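Local coordinates for protein copper-containing nitrite reductase (Thermus scotoductus, PDB 6HBE) that probably reduces nitrite to nitric oxide with electrons from cytochrome c, working as a copper-containing homotrimer of three-domain subunits, at residues N184-V188 against I273-I279; Y157-A163 against A175-N181; I192-D198 against P287-V292. All blocks are in the same frame, centred on the assembly; numbering follows the deposited sequence.

Contact 1 (N184-V188 against I273-I279); sequences NFRYV and IKGALGI
F185 and G275 show how a glycine lets a helix end and an aromatic ring close on each other. G275, at positive phi, closes the helix 269-272 in a Schellman motif, and its CA lies over one face of the F185 ring, 3.5 Å from the centroid, as a CH-pi contact. With CG of F185 anti to its own carbonyl carbon (chi1 -57°), the ring swings back over this turn, and L277 CB meets its edge in the ring plane, 3.7 Å from F185 CE1.

Two backbone hydrogen bonds hold the segments together. F185 N donates to G275 O at 2.9 Å, in the carbonyl plane and on a lone pair, which fixes F185, the residue at the N-cap position of helix 186-189. Further along, I279 N reaches Y187 O, also at 2.9 Å, but from well above the carbonyl plane and with a more bent N-H (138°). Between these two bonds a water takes the N-H of Y187 and donates to L277 O, so the bridge continues where the backbones do not meet directly.

Apolar branches fill the rest. V188 CG2 lies 3.5 Å from L277 CD2, while V188 CG1 approaches I279 CD1 at 4.1 Å. G278 brings its CA to within 3.9 Å of Y187 CB, a closeness that the absence of a side chain permits.

Strand 260-266 packs against L277, whereas V378 and F379 of a neighbouring subunit cover F185, the latter edge-to-face. N184 hydrogen-bonds the calcium ligand D36, and the I279 backbone pairs with I192 of strand 192-194.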
loop_
_atom_site.group_PDB
_atom_site.type_symbol
_atom_site.label_atom_id
_atom_site.label_comp_id
_atom_site.label_asym_id
_atom_site.label_seq_id
_atom_site.Cartn_x
_atom_site.Cartn_y
_atom_site.Cartn_z
ATOM N N ASN C 184 -1.810 20.262 5.965
ATOM C CA ASN C 184 -2.943 19.761 5.199
ATOM C C ASN C 184 -3.599 20.872 4.387
ATOM O O ASN C 184 -3.950 21.909 4.943
ATOM C CB ASN C 184 -4.002 19.173 6.147
ATOM C CG ASN C 184 -3.543 17.899 6.843
ATOM O OD1 ASN C 184 -2.543 17.298 6.485
ATOM N ND2 ASN C 184 -4.280 17.502 7.867
ATOM N N PHE C 185 -3.745 20.674 3.076
ATOM C CA PHE C 185 -4.460 21.642 2.216
ATOM C C PHE C 185 -3.923 23.093 2.371
ATOM O O PHE C 185 -4.653 24.083 2.176
ATOM C CB PHE C 185 -5.982 21.563 2.475
ATOM C CG PHE C 185 -6.560 20.170 2.260
ATOM C CD1 PHE C 185 -6.410 19.518 1.019
ATOM C CD2 PHE C 185 -7.276 19.516 3.268
ATOM C CE1 PHE C 185 -6.906 18.230 0.806
ATOM C CE2 PHE C 185 -7.780 18.241 3.047
ATOM C CZ PHE C 185 -7.604 17.609 1.817
ATOM N N ARG C 186 -2.629 23.194 2.670
ATOM C CA ARG C 186 -1.928 24.487 2.831
ATOM C C ARG C 186 -2.228 25.487 1.708
ATOM O O ARG C 186 -2.482 26.670 1.967
ATOM C CB ARG C 186 -0.418 24.206 2.851
ATOM C CG ARG C 186 0.397 25.416 3.059
ATOM C CD ARG C 186 1.825 25.059 3.374
ATOM N NE ARG C 186 2.490 26.325 3.592
ATOM C CZ ARG C 186 3.720 26.485 4.044
ATOM N NH1 ARG C 186 4.482 25.454 4.360
ATOM N NH2 ARG C 186 4.187 27.718 4.178
ATOM N N TYR C 187 -2.187 25.004 0.462
ATOM C CA TYR C 187 -2.350 25.852 -0.706
ATOM C C TYR C 187 -3.787 25.833 -1.267
ATOM O O TYR C 187 -4.045 26.364 -2.343
ATOM C CB TYR C 187 -1.288 25.533 -1.770
ATOM C CG TYR C 187 0.135 25.583 -1.225
ATOM C CD1 TYR C 187 0.717 26.793 -0.834
ATOM C CD2 TYR C 187 0.899 24.417 -1.090
ATOM C CE1 TYR C 187 2.006 26.849 -0.290
ATOM C CE2 TYR C 187 2.200 24.447 -0.547
ATOM C CZ TYR C 187 2.771 25.672 -0.171
ATOM O OH TYR C 187 4.058 25.726 0.365
ATOM N N VAL C 188 -4.724 25.242 -0.519
ATOM C CA VAL C 188 -6.152 25.607 -0.639
ATOM C C VAL C 188 -6.416 26.844 0.228
ATOM O O VAL C 188 -7.021 27.828 -0.248
ATOM C CB VAL C 188 -7.107 24.442 -0.264
ATOM C CG1 VAL C 188 -8.563 24.848 -0.412
ATOM C CG2 VAL C 188 -6.839 23.229 -1.158
ATOM N N ILE C 273 -7.092 12.903 -0.470
ATOM C CA ILE C 273 -8.209 13.140 0.471
ATOM C C ILE C 273 -7.751 13.444 1.909
ATOM O O ILE C 273 -8.545 13.986 2.725
ATOM C CB ILE C 273 -9.199 11.939 0.411
ATOM C CG1 ILE C 273 -10.622 12.318 0.870
ATOM C CG2 ILE C 273 -8.677 10.756 1.185
ATOM C CD1 ILE C 273 -11.659 11.322 0.443
ATOM N N LYS C 274 -6.511 13.084 2.221
ATOM C CA LYS C 274 -5.871 13.240 3.528
ATOM C C LYS C 274 -5.044 14.529 3.682
ATOM O O LYS C 274 -4.415 14.716 4.737
ATOM C CB LYS C 274 -4.951 12.011 3.807
ATOM C CG LYS C 274 -5.693 10.704 4.060
ATOM C CD LYS C 274 -4.769 9.544 4.376
ATOM C CE LYS C 274 -5.512 8.217 4.531
ATOM N NZ LYS C 274 -4.594 7.047 4.700
ATOM N N GLY C 275 -5.007 15.391 2.637
ATOM C CA GLY C 275 -4.369 16.699 2.724
ATOM C C GLY C 275 -3.513 17.148 1.545
ATOM O O GLY C 275 -3.049 18.275 1.559
ATOM N N ALA C 276 -3.288 16.292 0.563
ATOM C CA ALA C 276 -2.267 16.554 -0.529
ATOM C C ALA C 276 -2.979 17.064 -1.785
ATOM O O ALA C 276 -3.097 16.366 -2.825
ATOM C CB ALA C 276 -1.470 15.290 -0.796
ATOM N N LEU C 277 -3.454 18.311 -1.666
ATOM C CA LEU C 277 -4.154 19.004 -2.735
ATOM C C LEU C 277 -3.907 20.514 -2.477
ATOM O O LEU C 277 -3.969 20.955 -1.318
ATOM C CB LEU C 277 -5.665 18.657 -2.693
ATOM C CG LEU C 277 -6.589 19.222 -3.817
ATOM C CD1 LEU C 277 -7.785 18.319 -4.136
ATOM C CD2 LEU C 277 -7.057 20.661 -3.532
ATOM N N GLY C 278 -3.564 21.265 -3.523
ATOM C CA GLY C 278 -3.387 22.747 -3.449
ATOM C C GLY C 278 -3.847 23.434 -4.737
ATOM O O GLY C 278 -4.254 22.741 -5.690
ATOM N N ILE C 279 -3.833 24.773 -4.758
ATOM C CA ILE C 279 -4.409 25.559 -5.883
ATOM C C ILE C 279 -3.373 26.546 -6.433
ATOM O O ILE C 279 -2.791 27.300 -5.649
ATOM C CB ILE C 279 -5.658 26.363 -5.440
ATOM C CG1 ILE C 279 -6.795 25.425 -5.064
ATOM C CG2 ILE C 279 -6.152 27.305 -6.557
ATOM C CD1 ILE C 279 -7.955 26.064 -4.317
HETATM O O HOH W 1 -1.670 22.245 -0.421
#

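Contact 2 (Y157-A163 against A175-N181)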
loop_
_atom_site.group_PDB
_atom_site.type_symbol
_atom_site.label_atom_id
_atom_site.label_comp_id
_atom_site.label_asym_id
_atom_site.label_seq_id
_atom_site.Cartn_x
_atom_site.Cartn_y
_atom_site.Cartn_z
ATOM N N TYR C 157 8.837 24.936 -5.159
ATOM C CA TYR C 157 9.531 23.800 -4.521
ATOM C C TYR C 157 8.551 23.109 -3.575
ATOM O O TYR C 157 8.022 23.745 -2.627
ATOM C CB TYR C 157 10.777 24.280 -3.790
ATOM C CG TYR C 157 11.836 24.996 -4.643
ATOM C CD1 TYR C 157 11.803 26.387 -4.806
ATOM C CD2 TYR C 157 12.912 24.323 -5.172
ATOM C CE1 TYR C 157 12.782 27.070 -5.514
ATOM C CE2 TYR C 157 13.906 24.993 -5.872
ATOM C CZ TYR C 157 13.823 26.387 -6.047
ATOM O OH TYR C 157 14.785 27.088 -6.751
ATOM N N ILE C 158 8.286 21.818 -3.834
ATOM C CA ILE C 158 7.227 21.079 -3.125
ATOM C C ILE C 158 7.728 19.720 -2.573
ATOM O O ILE C 158 8.230 18.903 -3.340
ATOM C CB ILE C 158 6.049 20.758 -4.101
ATOM C CG1 ILE C 158 5.461 22.032 -4.745
ATOM C CG2 ILE C 158 4.937 19.987 -3.376
ATOM C CD1 ILE C 158 4.573 22.823 -3.815
ATOM N N ILE C 159 7.523 19.472 -1.281
ATOM C CA ILE C 159 7.691 18.131 -0.689
ATOM C C ILE C 159 6.328 17.577 -0.353
ATOM O O ILE C 159 5.500 18.302 0.212
ATOM C CB ILE C 159 8.576 18.155 0.580
ATOM C CG1 ILE C 159 10.053 18.225 0.161
ATOM C CG2 ILE C 159 8.330 16.948 1.475
ATOM C CD1 ILE C 159 11.039 18.506 1.292
ATOM N N GLN C 160 6.111 16.313 -0.722
ATOM C CA GLN C 160 5.022 15.507 -0.208
ATOM C C GLN C 160 5.502 14.617 0.924
ATOM O O GLN C 160 6.498 13.929 0.760
ATOM C CB GLN C 160 4.393 14.648 -1.328
ATOM C CG GLN C 160 3.157 13.882 -0.850
ATOM C CD GLN C 160 2.492 13.060 -1.958
ATOM O OE1 GLN C 160 2.250 13.547 -3.083
ATOM N NE2 GLN C 160 2.220 11.789 -1.655
ATOM N N SER C 161 4.752 14.551 2.025
ATOM C CA SER C 161 5.153 13.727 3.177
ATOM C C SER C 161 3.934 13.275 3.973
ATOM O O SER C 161 2.855 13.871 3.872
ATOM C CB SER C 161 6.134 14.491 4.095
ATOM O OG SER C 161 5.507 15.580 4.769
ATOM N N GLU C 162 4.134 12.220 4.769
ATOM C CA GLU C 162 3.091 11.548 5.553
ATOM C C GLU C 162 3.278 11.789 7.041
ATOM O O GLU C 162 4.398 12.008 7.488
ATOM C CB GLU C 162 3.148 10.011 5.295
ATOM C CG GLU C 162 2.958 9.601 3.829
ATOM C CD GLU C 162 3.781 8.393 3.387
ATOM O OE1 GLU C 162 4.183 7.505 4.233
ATOM O OE2 GLU C 162 4.087 8.355 2.142
ATOM N N ALA C 163 2.176 11.740 7.806
ATOM C CA ALA C 163 2.222 11.755 9.262
ATOM C C ALA C 163 1.512 10.526 9.793
ATOM O O ALA C 163 0.513 10.116 9.208
ATOM C CB ALA C 163 1.567 13.012 9.821
ATOM N N ALA C 175 -1.152 5.917 6.754
ATOM C CA ALA C 175 -0.888 7.332 7.102
ATOM C C ALA C 175 -2.133 8.043 7.603
ATOM O O ALA C 175 -3.218 7.896 6.993
ATOM C CB ALA C 175 -0.359 8.090 5.884
ATOM N N LEU C 176 -2.006 8.841 8.675
ATOM C CA LEU C 176 -3.142 9.668 9.120
ATOM C C LEU C 176 -3.318 10.891 8.194
ATOM O O LEU C 176 -4.445 11.173 7.735
ATOM C CB LEU C 176 -2.985 10.099 10.585
ATOM C CG LEU C 176 -4.048 10.985 11.194
ATOM C CD1 LEU C 176 -5.399 10.326 11.235
ATOM C CD2 LEU C 176 -3.614 11.413 12.610
ATOM N N TYR C 177 -2.219 11.590 7.883
ATOM C CA TYR C 177 -2.300 12.757 7.009
ATOM C C TYR C 177 -1.224 12.632 5.946
ATOM O O TYR C 177 -0.186 11.987 6.183
ATOM C CB TYR C 177 -2.158 14.080 7.785
ATOM C CG TYR C 177 -3.198 14.278 8.873
ATOM C CD1 TYR C 177 -4.550 14.238 8.587
ATOM C CD2 TYR C 177 -2.808 14.496 10.204
ATOM C CE1 TYR C 177 -5.520 14.357 9.608
ATOM C CE2 TYR C 177 -3.769 14.644 11.218
ATOM C CZ TYR C 177 -5.114 14.603 10.917
ATOM O OH TYR C 177 -6.048 14.773 11.962
ATOM N N VAL C 178 -1.523 13.192 4.780
ATOM C CA VAL C 178 -0.539 13.322 3.680
ATOM C C VAL C 178 -0.613 14.754 3.154
ATOM O O VAL C 178 -1.712 15.278 2.956
ATOM C CB VAL C 178 -0.780 12.291 2.568
ATOM C CG1 VAL C 178 0.384 12.322 1.571
ATOM C CG2 VAL C 178 -0.907 10.886 3.149
ATOM N N MET C 179 0.527 15.396 2.957
ATOM C CA MET C 179 0.551 16.893 2.808
ATOM C C MET C 179 1.678 17.430 1.952
ATOM O O MET C 179 2.720 16.774 1.826
ATOM C CB MET C 179 0.568 17.587 4.196
ATOM C CG MET C 179 1.764 17.330 5.086
ATOM S SD MET C 179 1.442 17.649 6.868
ATOM C CE MET C 179 0.687 16.089 7.262
ATOM N N PHE C 180 1.451 18.620 1.359
ATOM C CA PHE C 180 2.505 19.352 0.622
ATOM C C PHE C 180 3.076 20.415 1.597
ATOM O O PHE C 180 2.320 21.190 2.228
ATOM C CB PHE C 180 1.983 20.066 -0.645
ATOM C CG PHE C 180 1.386 19.163 -1.710
ATOM C CD1 PHE C 180 1.977 17.933 -2.066
ATOM C CD2 PHE C 180 0.245 19.558 -2.414
ATOM C CE1 PHE C 180 1.426 17.133 -3.069
ATOM C CE2 PHE C 180 -0.299 18.755 -3.411
ATOM C CZ PHE C 180 0.282 17.536 -3.728
ATOM N N ASN C 181 4.397 20.462 1.700
ATOM C CA ASN C 181 5.100 21.417 2.581
ATOM C C ASN C 181 4.536 21.532 4.028
ATOM O O ASN C 181 4.384 22.619 4.583
ATOM C CB ASN C 181 5.206 22.754 1.843
ATOM C CG ASN C 181 6.122 22.649 0.639
ATOM O OD1 ASN C 181 6.885 21.681 0.527
ATOM N ND2 ASN C 181 6.051 23.616 -0.273
HETATM O O HOH W 2 5.138 17.937 3.451
#
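An antiparallel strand pair with a classic beta bulge at one end joins strand 154-163 to strand 177-180, the latter an outermost strand within this chain of a mixed sheet in the second cupredoxin domain. The bulge arises where L176 and Y177 both face A163: L176 N donates to A163 O at 2.9 Å, Y177 N reaches the same oxygen by a weak bond, and Y177 O receives A163 N.

From there the pairing runs regularly. S161 and M179 form a hydrogen-bonded pair, each N-H meeting the other residue's carbonyl nearly along the C=O axis, and E162-V178 and Q160-F180 are the non-hydrogen-bonded pairs beside it. On the face carrying Q160, E162, V178 and F180, the extended Q160 side chain puts NE2 3.7 Å from V178 CG1 and OE1 beside the edge of the F180 ring, where it is hydrogen-bonded with S213 OG. I158 CG2 packs on F180 CD1 at 3.8 Å.

The other face holds S161, A163, Y177 and M179. Here chi1 of M179 (63°) sets CG between its backbone N and carbonyl carbon, and the bend at chi3 carries CE to 4.1 Å from A163 CB. A water links S161 OG with M179 O.

Beyond F180 the N181 side-chain amide continues the pairing: the backbone N-H of N181 still bonds I159 O, while OD1 accepts I159 N at 2.9 Å and ND2, which also meets Y187 OH, donates to Y157 O at 3.1 Å, with that oxygen 6° out of the amide plane.

Contact 3 (I192-D198 against P287-V292); sequences IPVRPGD and PRIPEV
D198 and R288 meet end-on and form a bidentate salt bridge: R288 NH1 donates to D198 OD2 and R288 NH2 to D198 OD1, each at 2.9 Å. The fit is not coplanar: the two planes stand 58° apart, and NH1 approaches OD2 from above the carboxylate. On the opposite face OD2 takes a second donor, R195 N, also at 2.9 Å, so that this one oxygen ties the 195-198 turn to R288. Bends at chi2 and chi3 (62° and 60°) fold the R288 chain to bring its end to this site.

R195 to D198 form a type II beta turn, following the edge strand 192-194 of a cupredoxin-domain sheet; D198 N closes it on R195 O. A water donates to both P193 O and P287 O, and accepts a weak bond from R288 NH1, thereby serving two backbone carbonyls.

R288 NH2 lies over one face of the R195 guanidinium, 3.4 Å from R195 NH1. The nearby D198 carboxylate would be expected to temper this like-charge approach. R195 NE is satisfied by A286 O, just before the 287-292 segment. Beside the polar network, I289 CD1 packs against P193 CD at 3.8 Å, and V292 CG2 touches I192 CD1 at 4.1 Å.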
loop_
_atom_site.group_PDB
_atom_site.type_symbol
_atom_site.label_atom_id
_atom_site.label_comp_id
_atom_site.label_asym_id
_atom_site.label_seq_id
_atom_site.Cartn_x
_atom_site.Cartn_y
_atom_site.Cartn_z
ATOM N N ILE C 192 -1.683 29.740 -4.517
ATOM C CA ILE C 192 -0.444 30.292 -5.107
ATOM C C ILE C 192 -0.751 31.170 -6.358
ATOM O O ILE C 192 -1.291 30.667 -7.352
ATOM C CB ILE C 192 0.531 29.162 -5.466
ATOM C CG1 ILE C 192 0.987 28.404 -4.213
ATOM C CG2 ILE C 192 1.737 29.693 -6.248
ATOM C CD1 ILE C 192 1.637 27.055 -4.509
ATOM N N PRO C 193 -0.468 32.493 -6.305
ATOM C CA PRO C 193 -0.837 33.325 -7.469
ATOM C C PRO C 193 0.085 33.083 -8.662
ATOM O O PRO C 193 1.289 33.060 -8.496
ATOM C CB PRO C 193 -0.669 34.784 -6.941
ATOM C CG PRO C 193 -0.724 34.661 -5.439
ATOM C CD PRO C 193 -0.051 33.330 -5.163
ATOM N N VAL C 194 -0.507 32.892 -9.843
ATOM C CA VAL C 194 0.211 32.764 -11.112
ATOM C C VAL C 194 -0.552 33.556 -12.184
ATOM O O VAL C 194 -1.676 33.971 -11.961
ATOM C CB VAL C 194 0.370 31.277 -11.557
ATOM C CG1 VAL C 194 1.096 30.446 -10.470
ATOM C CG2 VAL C 194 -0.953 30.641 -11.978
ATOM N N ARG C 195 0.078 33.766 -13.329
ATOM C CA ARG C 195 -0.552 34.413 -14.489
ATOM C C ARG C 195 -0.692 33.433 -15.667
ATOM O O ARG C 195 0.243 32.650 -15.943
ATOM C CB ARG C 195 0.302 35.584 -14.989
ATOM C CG ARG C 195 0.589 36.664 -13.958
ATOM C CD ARG C 195 1.380 37.809 -14.604
ATOM N NE ARG C 195 1.819 38.769 -13.596
ATOM C CZ ARG C 195 2.936 39.509 -13.650
ATOM N NH1 ARG C 195 3.783 39.443 -14.687
ATOM N NH2 ARG C 195 3.222 40.322 -12.631
ATOM N N PRO C 196 -1.802 33.536 -16.433
ATOM C CA PRO C 196 -1.877 32.828 -17.707
ATOM C C PRO C 196 -0.667 33.137 -18.575
ATOM O O PRO C 196 -0.199 34.287 -18.562
ATOM C CB PRO C 196 -3.169 33.361 -18.337
ATOM C CG PRO C 196 -3.995 33.793 -17.189
ATOM C CD PRO C 196 -3.019 34.342 -16.183
ATOM N N GLY C 197 -0.130 32.116 -19.244
ATOM C CA GLY C 197 1.127 32.215 -19.994
ATOM C C GLY C 197 2.432 32.106 -19.204
ATOM O O GLY C 197 3.471 32.005 -19.811
ATOM N N ASP C 198 2.423 32.145 -17.866
ATOM C CA ASP C 198 3.683 31.997 -17.084
ATOM C C ASP C 198 4.416 30.682 -17.391
ATOM O O ASP C 198 3.773 29.596 -17.497
ATOM C CB ASP C 198 3.404 31.964 -15.562
ATOM C CG ASP C 198 3.350 33.316 -14.921
ATOM O OD1 ASP C 198 3.742 34.337 -15.541
ATOM O OD2 ASP C 198 2.885 33.347 -13.753
ATOM N N PRO C 287 0.312 39.500 -8.914
ATOM C CA PRO C 287 1.657 39.931 -8.576
ATOM C C PRO C 287 2.636 38.782 -8.611
ATOM O O PRO C 287 2.247 37.617 -8.430
ATOM C CB PRO C 287 1.507 40.455 -7.151
ATOM C CG PRO C 287 0.408 39.635 -6.594
ATOM C CD PRO C 287 -0.569 39.507 -7.739
ATOM N N ARG C 288 3.891 39.100 -8.894
ATOM C CA ARG C 288 4.948 38.132 -8.758
ATOM C C ARG C 288 5.362 37.935 -7.280
ATOM O O ARG C 288 6.057 38.770 -6.687
ATOM C CB ARG C 288 6.128 38.537 -9.608
ATOM C CG ARG C 288 7.143 37.432 -9.775
ATOM C CD ARG C 288 6.543 36.233 -10.492
ATOM N NE ARG C 288 6.055 36.563 -11.841
ATOM C CZ ARG C 288 5.025 35.977 -12.480
ATOM N NH1 ARG C 288 4.267 35.038 -11.890
ATOM N NH2 ARG C 288 4.727 36.357 -13.730
ATOM N N ILE C 289 4.886 36.846 -6.670
ATOM C CA ILE C 289 5.196 36.576 -5.267
ATOM C C ILE C 289 6.583 35.969 -5.130
ATOM O O ILE C 289 7.171 35.527 -6.128
ATOM C CB ILE C 289 4.149 35.682 -4.598
ATOM C CG1 ILE C 289 4.088 34.275 -5.249
ATOM C CG2 ILE C 289 2.804 36.391 -4.605
ATOM C CD1 ILE C 289 3.670 33.211 -4.247
ATOM N N PRO C 290 7.119 35.954 -3.904
ATOM C CA PRO C 290 8.391 35.239 -3.721
ATOM C C PRO C 290 8.237 33.717 -3.944
ATOM O O PRO C 290 7.142 33.169 -3.743
ATOM C CB PRO C 290 8.754 35.516 -2.259
ATOM C CG PRO C 290 7.801 36.559 -1.771
ATOM C CD PRO C 290 6.594 36.490 -2.629
ATOM N N GLU C 291 9.321 33.072 -4.361
ATOM C CA GLU C 291 9.323 31.628 -4.624
ATOM C C GLU C 291 8.756 30.802 -3.466
ATOM O O GLU C 291 8.960 31.109 -2.285
ATOM C CB GLU C 291 10.712 31.144 -5.029
ATOM C CG GLU C 291 11.764 31.246 -3.952
ATOM C CD GLU C 291 13.127 30.709 -4.372
ATOM O OE1 GLU C 291 13.434 30.690 -5.579
ATOM O OE2 GLU C 291 13.873 30.290 -3.463
ATOM N N VAL C 292 8.055 29.734 -3.812
ATOM C CA VAL C 292 7.435 28.846 -2.818
ATOM C C VAL C 292 8.532 27.870 -2.391
ATOM O O VAL C 292 9.009 27.081 -3.214
ATOM C CB VAL C 292 6.213 28.118 -3.398
ATOM C CG1 VAL C 292 5.647 27.082 -2.409
ATOM C CG2 VAL C 292 5.130 29.139 -3.736
HETATM O O HOH W 3 3.182 35.101 -9.095
#

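Taken together, the three contacts show how sequential elements of one cupredoxin domain are tied to distant ones. Contact 2 closes first along the chain; contacts 1 and 3 follow, with their segments alternating. Contacts 1 and 2 have centres about 9 Å apart and join through K274 NZ to A175 O and R186 NH1 to N181 O, helix 186-189 following strand 177-180. Contact 3 lies about 18 Å from contact 1 between centres, yet strands 192-194 and 277-282 are neighbours in one sheet. Y157 N meets V292 O, linking contacts 2 and 3. These links join the sheet holding strands 154-163 and 177-180 to the one holding 192-194 and 277-282, from near the calcium ligand D36 outward to contact 3.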